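Local coordinates for protein mandalate racemase/muconate lactonizing enzyme (Unidentified, PDB 4E4U) that probably catalyses an isomerase-type reaction as a member of the mandelate racemase/muconate lactonizing enzyme family, with its exact reaction and substrate not established, at residues G19-W23 against Y381-H387; Y311-V315 against H343-V347. Residue numbers count along the deposited sequence, not the author numbering.

Contact 1 of 2, residues G19-W23 against Y381-H387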
ATOM      1  N   GLY A  19     -10.496 -40.891 -13.278  1.00 19.33           N
ATOM      2  CA  GLY A  19      -9.150 -40.538 -12.876  1.00 18.16           C
ATOM      3  C   GLY A  19      -8.263 -40.240 -14.071  1.00 17.67           C
ATOM      4  O   GLY A  19      -7.048 -40.094 -13.924  1.00 17.85           O
ATOM      5  N   GLY A  20      -8.861 -40.159 -15.259  1.00 17.98           N
ATOM      6  CA  GLY A  20      -8.132 -39.723 -16.439  1.00 17.57           C
ATOM      7  C   GLY A  20      -7.773 -40.826 -17.415  1.00 16.77           C
ATOM      8  O   GLY A  20      -8.159 -41.977 -17.238  1.00 18.06           O
ATOM      9  N   MET A  21      -7.024 -40.473 -18.456  1.00 15.90           N
ATOM     10  CA  MET A  21      -6.708 -41.418 -19.523  1.00 15.47           C
ATOM     11  C   MET A  21      -5.568 -42.385 -19.199  1.00 15.32           C
ATOM     12  O   MET A  21      -5.573 -43.525 -19.650  1.00 15.74           O
ATOM     13  CB  MET A  21      -6.385 -40.659 -20.813  1.00 16.55           C
ATOM     14  CG  MET A  21      -7.504 -39.751 -21.308  1.00 19.25           C
ATOM     15  SD  MET A  21      -9.068 -40.628 -21.504  1.00 22.12           S
ATOM     16  CE  MET A  21      -8.627 -41.864 -22.717  1.00 22.32           C
ATOM     17  N   TYR A  22      -4.577 -41.925 -18.448  1.00 14.11           N
ATOM     18  CA  TYR A  22      -3.422 -42.762 -18.138  1.00 13.89           C
ATOM     19  C   TYR A  22      -2.765 -42.271 -16.869  1.00 14.11           C
ATOM     20  O   TYR A  22      -2.881 -41.098 -16.515  1.00 15.38           O
ATOM     21  CB  TYR A  22      -2.401 -42.786 -19.295  1.00 13.83           C
ATOM     22  CG  TYR A  22      -2.006 -41.406 -19.758  1.00 13.44           C
ATOM     23  CD1 TYR A  22      -1.022 -40.677 -19.089  1.00 13.41           C
ATOM     24  CD2 TYR A  22      -2.643 -40.808 -20.836  1.00 14.06           C
ATOM     25  CE1 TYR A  22      -0.682 -39.394 -19.490  1.00 13.75           C
ATOM     26  CE2 TYR A  22      -2.305 -39.534 -21.249  1.00 13.70           C
ATOM     27  CZ  TYR A  22      -1.333 -38.828 -20.571  1.00 13.25           C
ATOM     28  OH  TYR A  22      -1.018 -37.560 -20.993  1.00 14.38           O
ATOM     29  N   TRP A  23      -2.079 -43.178 -16.187  1.00 13.96           N
ATOM     30  CA  TRP A  23      -1.316 -42.833 -14.994  1.00 13.98           C
ATOM     31  C   TRP A  23       0.152 -43.139 -15.232  1.00 13.95           C
ATOM     32  O   TRP A  23       0.495 -44.183 -15.792  1.00 15.63           O
ATOM     33  CB  TRP A  23      -1.837 -43.605 -13.782  1.00 14.59           C
ATOM     34  CG  TRP A  23      -3.277 -43.315 -13.472  1.00 14.08           C
ATOM     35  CD1 TRP A  23      -3.956 -42.150 -13.726  1.00 14.38           C
ATOM     36  CD2 TRP A  23      -4.226 -44.209 -12.870  1.00 13.96           C
ATOM     37  NE1 TRP A  23      -5.262 -42.264 -13.304  1.00 14.44           N
ATOM     38  CE2 TRP A  23      -5.453 -43.517 -12.777  1.00 14.07           C
ATOM     39  CE3 TRP A  23      -4.152 -45.523 -12.396  1.00 14.91           C
ATOM     40  CZ2 TRP A  23      -6.603 -44.105 -12.241  1.00 14.96           C
ATOM     41  CZ3 TRP A  23      -5.295 -46.102 -11.855  1.00 15.11           C
ATOM     42  CH2 TRP A  23      -6.500 -45.395 -11.781  1.00 15.61           C
ATOM     43  N   TYR A 381      -0.481 -47.494 -23.252  1.00 26.34           N
ATOM     44  CA  TYR A 381      -1.576 -46.605 -23.610  1.00 25.92           C
ATOM     45  C   TYR A 381      -1.448 -46.271 -25.097  1.00 27.74           C
ATOM     46  O   TYR A 381      -0.369 -45.911 -25.563  1.00 29.44           O
ATOM     47  CB  TYR A 381      -1.509 -45.334 -22.760  1.00 24.03           C
ATOM     48  CG  TYR A 381      -2.475 -44.241 -23.165  1.00 21.56           C
ATOM     49  CD1 TYR A 381      -3.835 -44.355 -22.903  1.00 20.73           C
ATOM     50  CD2 TYR A 381      -2.024 -43.084 -23.789  1.00 20.55           C
ATOM     51  CE1 TYR A 381      -4.716 -43.357 -23.262  1.00 20.10           C
ATOM     52  CE2 TYR A 381      -2.902 -42.074 -24.152  1.00 19.73           C
ATOM     53  CZ  TYR A 381      -4.245 -42.216 -23.882  1.00 19.80           C
ATOM     54  OH  TYR A 381      -5.125 -41.225 -24.242  1.00 20.50           O
ATOM     55  N   THR A 382      -2.537 -46.411 -25.844  1.00 28.44           N
ATOM     56  CA  THR A 382      -2.494 -46.164 -27.285  1.00 30.17           C
ATOM     57  C   THR A 382      -3.492 -45.089 -27.673  1.00 30.26           C
ATOM     58  O   THR A 382      -3.789 -44.893 -28.855  1.00 31.54           O
ATOM     59  CB  THR A 382      -2.813 -47.432 -28.086  1.00 31.79           C
ATOM     60  OG1 THR A 382      -4.135 -47.878 -27.761  1.00 32.96           O
ATOM     61  CG2 THR A 382      -1.813 -48.536 -27.769  1.00 32.29           C
ATOM     62  N   GLY A 383      -4.012 -44.392 -26.671  1.00 28.90           N
ATOM     63  CA  GLY A 383      -5.000 -43.363 -26.911  1.00 28.02           C
ATOM     64  C   GLY A 383      -4.424 -42.101 -27.521  1.00 27.52           C
ATOM     65  O   GLY A 383      -3.238 -41.799 -27.388  1.00 27.62           O
ATOM     66  N   GLU A 384      -5.295 -41.357 -28.189  1.00 26.60           N
ATOM     67  CA  GLU A 384      -4.933 -40.119 -28.859  1.00 27.08           C
ATOM     68  C   GLU A 384      -4.854 -38.923 -27.907  1.00 23.44           C
ATOM     69  O   GLU A 384      -4.164 -37.941 -28.184  1.00 23.62           O
ATOM     70  CB  GLU A 384      -5.950 -39.830 -29.971  1.00 31.44           C
ATOM     71  CG  GLU A 384      -7.422 -39.806 -29.511  1.00 35.74           C
ATOM     72  CD  GLU A 384      -7.991 -41.192 -29.195  1.00 39.09           C
ATOM     73  OE1 GLU A 384      -7.352 -42.206 -29.556  1.00 40.06           O
ATOM     74  OE2 GLU A 384      -9.072 -41.266 -28.571  1.00 40.70           O
ATOM     75  N   ARG A 385      -5.555 -39.008 -26.782  1.00 20.30           N
ATOM     76  CA  ARG A 385      -5.736 -37.853 -25.909  1.00 19.19           C
ATOM     77  C   ARG A 385      -4.685 -37.719 -24.817  1.00 17.07           C
ATOM     78  O   ARG A 385      -4.041 -38.699 -24.427  1.00 17.76           O
ATOM     79  CB  ARG A 385      -7.125 -37.891 -25.262  1.00 22.05           C
ATOM     80  CG  ARG A 385      -8.278 -37.700 -26.237  1.00 24.71           C
ATOM     81  CD  ARG A 385      -9.618 -37.727 -25.513  1.00 27.32           C
ATOM     82  NE  ARG A 385      -9.780 -36.613 -24.582  1.00 29.06           N
ATOM     83  CZ  ARG A 385     -10.415 -35.481 -24.871  1.00 30.51           C
ATOM     84  NH1 ARG A 385     -10.950 -35.304 -26.074  1.00 31.73           N
ATOM     85  NH2 ARG A 385     -10.517 -34.524 -23.959  1.00 30.96           N
ATOM     86  N   LEU A 386      -4.520 -36.493 -24.328  1.00 15.37           N
ATOM     87  CA  LEU A 386      -3.750 -36.239 -23.115  1.00 13.87           C
ATOM     88  C   LEU A 386      -4.565 -36.672 -21.897  1.00 14.93           C
ATOM     89  O   LEU A 386      -5.753 -36.971 -22.016  1.00 16.33           O
ATOM     90  CB  LEU A 386      -3.415 -34.754 -23.014  1.00 13.48           C
ATOM     91  CG  LEU A 386      -2.515 -34.190 -24.111  1.00 13.81           C
ATOM     92  CD1 LEU A 386      -2.473 -32.678 -24.040  1.00 14.17           C
ATOM     93  CD2 LEU A 386      -1.121 -34.783 -23.980  1.00 14.75           C
ATOM     94  N   HIS A 387      -3.931 -36.706 -20.728  1.00 13.88           N
ATOM     95  CA  HIS A 387      -4.615 -37.136 -19.516  1.00 14.74           C
ATOM     96  C   HIS A 387      -5.904 -36.347 -19.276  1.00 14.83           C
ATOM     97  O   HIS A 387      -6.936 -36.923 -18.903  1.00 15.14           O
ATOM     98  CB  HIS A 387      -3.702 -37.000 -18.307  1.00 16.94           C
ATOM     99  CG  HIS A 387      -4.271 -37.627 -17.078  1.00 21.14           C
ATOM    100  ND1 HIS A 387      -4.504 -36.932 -15.916  1.00 24.54           N
ATOM    101  CD2 HIS A 387      -4.693 -38.895 -16.856  1.00 22.88           C
ATOM    102  CE1 HIS A 387      -5.029 -37.748 -15.019  1.00 22.69           C
ATOM    103  NE2 HIS A 387      -5.147 -38.945 -15.559  1.00 24.69           N
TER
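His387 makes the main polar contact: its NE2 donates to Gly19 O at 2.8 Å. The same carbonyl oxygen accepts Trp23 NE1 at 2.9 Å, so Gly19 O joins the two rings. A weak hydrogen bond runs from His387 N to Tyr22 OH, at 3.0 Å. By these bonds the loop after helix 372-377 packs back on the chain entering strand 22-30, in the N-terminal alpha+beta capping domain of the enolase superfamily. Tyr381 OH closes the loop on itself by donating to Arg385 O at 2.8 Å. Glu384 O accepts a hydrogen bond from Arg60 of a second subunit. Tyr22, Trp23, Tyr381 and His387 form an aromatic cluster. The edge of His387 points at the face of Tyr22, with centroids 5.5 Å apart, and His387 CB makes a CH-pi contact over that face. The Tyr22 and Tyr381 rings meet obliquely, their planes at 52°. Gly20 has no room for a side chain, because an ideal CB would clash with His387 NE2. Its positive phi of 105° also suits glycine. Ala43 and Pro47 touch the cluster from the same chain. Met21 CB packs 4.0 Å from Tyr381 CE1, and Met21 CG lies 3.4 Å from Leu386 O.

Contact 2 of 2, residues Y311-V315 against H343-V347; sequences YNGPV and HAEVV
Tyr311 (phi/psi -143/67), Asn312 (-171/-162) and Gly313 (-83/180) lead into a helix that starts at Pro314, with Gly313 as its N-cap. Residues 343-345 are helical. Val346 has angles of -81/-6 and Val347 of -121/161. The closest CA pair is Pro314 and His343, 5.7 Å apart. His343 takes an m rotamer with chi2 near 89°. This turns the edge of its ring to the 312-314 backbone, and His343 NE2 donates to Asn312 O at 2.7 Å, nearly straight at 166°. The segments belong to the C-terminal barrel domain of the enolase superfamily, and the contact joins the start of helix 314-325 to helix 341-345 and the residues after it. Pro314 has a C-gamma endo pucker. Pro314 CG lies 3.5 Å from His343 O. Val346 (p) and Val347 (m) both direct CB toward 311-315, and their CG1 atoms come within 3.5 and 3.6 Å of Pro314 CG. Asn312 is p, with CB directed away from 343-347; its OD1 accepts Tyr311 N at 3.0 Å and also bonds Asn282. Gly313 N donates to Glu39 of the N-terminal domain.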
ATOM      1  N   TYR A 311      -6.545 -36.417  -9.179  1.00 14.37           N
ATOM      2  CA  TYR A 311      -7.228 -36.896 -10.374  1.00 15.66           C
ATOM      3  C   TYR A 311      -6.234 -37.743 -11.145  1.00 15.15           C
ATOM      4  O   TYR A 311      -5.789 -37.390 -12.239  1.00 16.42           O
ATOM      5  CB  TYR A 311      -7.775 -35.757 -11.248  1.00 18.76           C
ATOM      6  CG  TYR A 311      -8.789 -36.281 -12.244  1.00 22.05           C
ATOM      7  CD1 TYR A 311     -10.014 -36.777 -11.809  1.00 23.91           C
ATOM      8  CD2 TYR A 311      -8.514 -36.325 -13.607  1.00 23.53           C
ATOM      9  CE1 TYR A 311     -10.941 -37.287 -12.697  1.00 25.36           C
ATOM     10  CE2 TYR A 311      -9.447 -36.834 -14.510  1.00 24.68           C
ATOM     11  CZ  TYR A 311     -10.657 -37.308 -14.045  1.00 25.97           C
ATOM     12  OH  TYR A 311     -11.589 -37.816 -14.925  1.00 28.98           O
ATOM     13  N   ASN A 312      -5.879 -38.870 -10.543  1.00 14.17           N
ATOM     14  CA  ASN A 312      -4.777 -39.690 -11.016  1.00 14.63           C
ATOM     15  C   ASN A 312      -4.800 -40.997 -10.230  1.00 13.38           C
ATOM     16  O   ASN A 312      -5.832 -41.325  -9.628  1.00 14.45           O
ATOM     17  CB  ASN A 312      -3.426 -38.938 -10.939  1.00 15.10           C
ATOM     18  CG  ASN A 312      -3.168 -38.287  -9.590  1.00 14.94           C
ATOM     19  OD1 ASN A 312      -3.656 -37.186  -9.298  1.00 14.24           O
ATOM     20  ND2 ASN A 312      -2.365 -38.948  -8.770  1.00 17.04           N
ATOM     21  N   GLY A 313      -3.689 -41.733 -10.227  1.00 13.62           N
ATOM     22  CA  GLY A 313      -3.664 -43.088  -9.698  1.00 13.86           C
ATOM     23  C   GLY A 313      -3.507 -43.206  -8.192  1.00 13.65           C
ATOM     24  O   GLY A 313      -3.401 -42.207  -7.474  1.00 13.80           O
ATOM     25  N   PRO A 314      -3.487 -44.448  -7.698  1.00 13.60           N
ATOM     26  CA  PRO A 314      -3.445 -44.674  -6.253  1.00 14.03           C
ATOM     27  C   PRO A 314      -2.064 -44.461  -5.642  1.00 13.72           C
ATOM     28  O   PRO A 314      -1.956 -44.379  -4.424  1.00 14.30           O
ATOM     29  CB  PRO A 314      -3.865 -46.143  -6.119  1.00 14.32           C
ATOM     30  CG  PRO A 314      -3.415 -46.754  -7.402  1.00 15.25           C
ATOM     31  CD  PRO A 314      -3.654 -45.705  -8.446  1.00 14.76           C
ATOM     32  N   VAL A 315      -1.020 -44.370  -6.460  1.00 13.30           N
ATOM     33  CA  VAL A 315       0.310 -44.113  -5.910  1.00 12.99           C
ATOM     34  C   VAL A 315       0.419 -42.645  -5.487  1.00 12.97           C
ATOM     35  O   VAL A 315       0.843 -42.343  -4.368  1.00 12.99           O
ATOM     36  CB  VAL A 315       1.432 -44.520  -6.886  1.00 13.27           C
ATOM     37  CG1 VAL A 315       2.790 -44.078  -6.354  1.00 14.04           C
ATOM     38  CG2 VAL A 315       1.406 -46.038  -7.125  1.00 14.15           C
ATOM     39  N   HIS A 343      -8.539 -48.318  -9.416  1.00 16.96           N
ATOM     40  CA  HIS A 343      -7.639 -47.826  -8.369  1.00 16.54           C
ATOM     41  C   HIS A 343      -7.250 -48.915  -7.377  1.00 16.47           C
ATOM     42  O   HIS A 343      -6.161 -48.881  -6.801  1.00 18.01           O
ATOM     43  CB  HIS A 343      -8.259 -46.656  -7.602  1.00 16.18           C
ATOM     44  CG  HIS A 343      -8.146 -45.346  -8.317  1.00 15.83           C
ATOM     45  ND1 HIS A 343      -9.096 -44.906  -9.207  1.00 16.17           N
ATOM     46  CD2 HIS A 343      -7.185 -44.395  -8.277  1.00 16.66           C
ATOM     47  CE1 HIS A 343      -8.724 -43.734  -9.695  1.00 15.88           C
ATOM     48  NE2 HIS A 343      -7.572 -43.399  -9.147  1.00 16.61           N
ATOM     49  N   ALA A 344      -8.148 -49.869  -7.155  1.00 16.18           N
ATOM     50  CA  ALA A 344      -7.855 -50.980  -6.266  1.00 17.74           C
ATOM     51  C   ALA A 344      -7.144 -52.088  -7.037  1.00 17.70           C
ATOM     52  O   ALA A 344      -6.240 -52.738  -6.513  1.00 19.31           O
ATOM     53  CB  ALA A 344      -9.134 -51.508  -5.640  1.00 17.84           C
ATOM     54  N   GLU A 345      -7.546 -52.301  -8.284  1.00 18.23           N
ATOM     55  CA  GLU A 345      -7.021 -53.417  -9.063  1.00 19.37           C
ATOM     56  C   GLU A 345      -5.523 -53.289  -9.345  1.00 17.80           C
ATOM     57  O   GLU A 345      -4.796 -54.282  -9.383  1.00 19.22           O
ATOM     58  CB  GLU A 345      -7.783 -53.549 -10.382  1.00 22.29           C
ATOM     59  CG  GLU A 345      -7.518 -54.867 -11.091  1.00 26.76           C
ATOM     60  CD  GLU A 345      -8.208 -54.964 -12.435  1.00 31.64           C
ATOM     61  OE1 GLU A 345      -8.888 -53.990 -12.829  1.00 33.49           O
ATOM     62  OE2 GLU A 345      -8.068 -56.014 -13.097  1.00 33.89           O
ATOM     63  N   VAL A 346      -5.060 -52.061  -9.542  1.00 16.87           N
ATOM     64  CA  VAL A 346      -3.689 -51.844  -9.983  1.00 17.59           C
ATOM     65  C   VAL A 346      -2.655 -51.917  -8.845  1.00 16.98           C
ATOM     66  O   VAL A 346      -1.447 -51.882  -9.093  1.00 16.80           O
ATOM     67  CB  VAL A 346      -3.568 -50.523 -10.780  1.00 17.74           C
ATOM     68  CG1 VAL A 346      -3.494 -49.324  -9.847  1.00 17.44           C
ATOM     69  CG2 VAL A 346      -2.383 -50.572 -11.732  1.00 19.64           C
ATOM     70  N   VAL A 347      -3.122 -52.046  -7.604  1.00 16.60           N
ATOM     71  CA  VAL A 347      -2.202 -52.153  -6.465  1.00 17.18           C
ATOM     72  C   VAL A 347      -2.407 -53.450  -5.682  1.00 18.25           C
ATOM     73  O   VAL A 347      -3.457 -54.088  -5.786  1.00 19.02           O
ATOM     74  CB  VAL A 347      -2.298 -50.947  -5.504  1.00 16.65           C
ATOM     75  CG1 VAL A 347      -1.773 -49.677  -6.173  1.00 17.06           C
ATOM     76  CG2 VAL A 347      -3.726 -50.773  -4.995  1.00 17.15           C
TER

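How the contacts relate
The two contacts adjoin, with centres about 14 Å apart, and contact 2 is nested in the chain loop closed by contact 1. Trp23 is the bridge: its ring lies against His343, Asn312 and Gly313. His387 of contact 1 also packs on Tyr311. Both contacts centre on a histidine whose NE2 donates to a backbone carbonyl. Their settings differ. Contact 1 joins the N-terminal domain to the loop after helix 372-377 and is aromatic in character. It is mostly buried, but its 384-386 edge reaches the surface and a second subunit. Both segments of contact 2 belong to the barrel domain, at its interface with the N-terminal domain. All its touching residues are buried, and its packing is proline against a histidine and two valines.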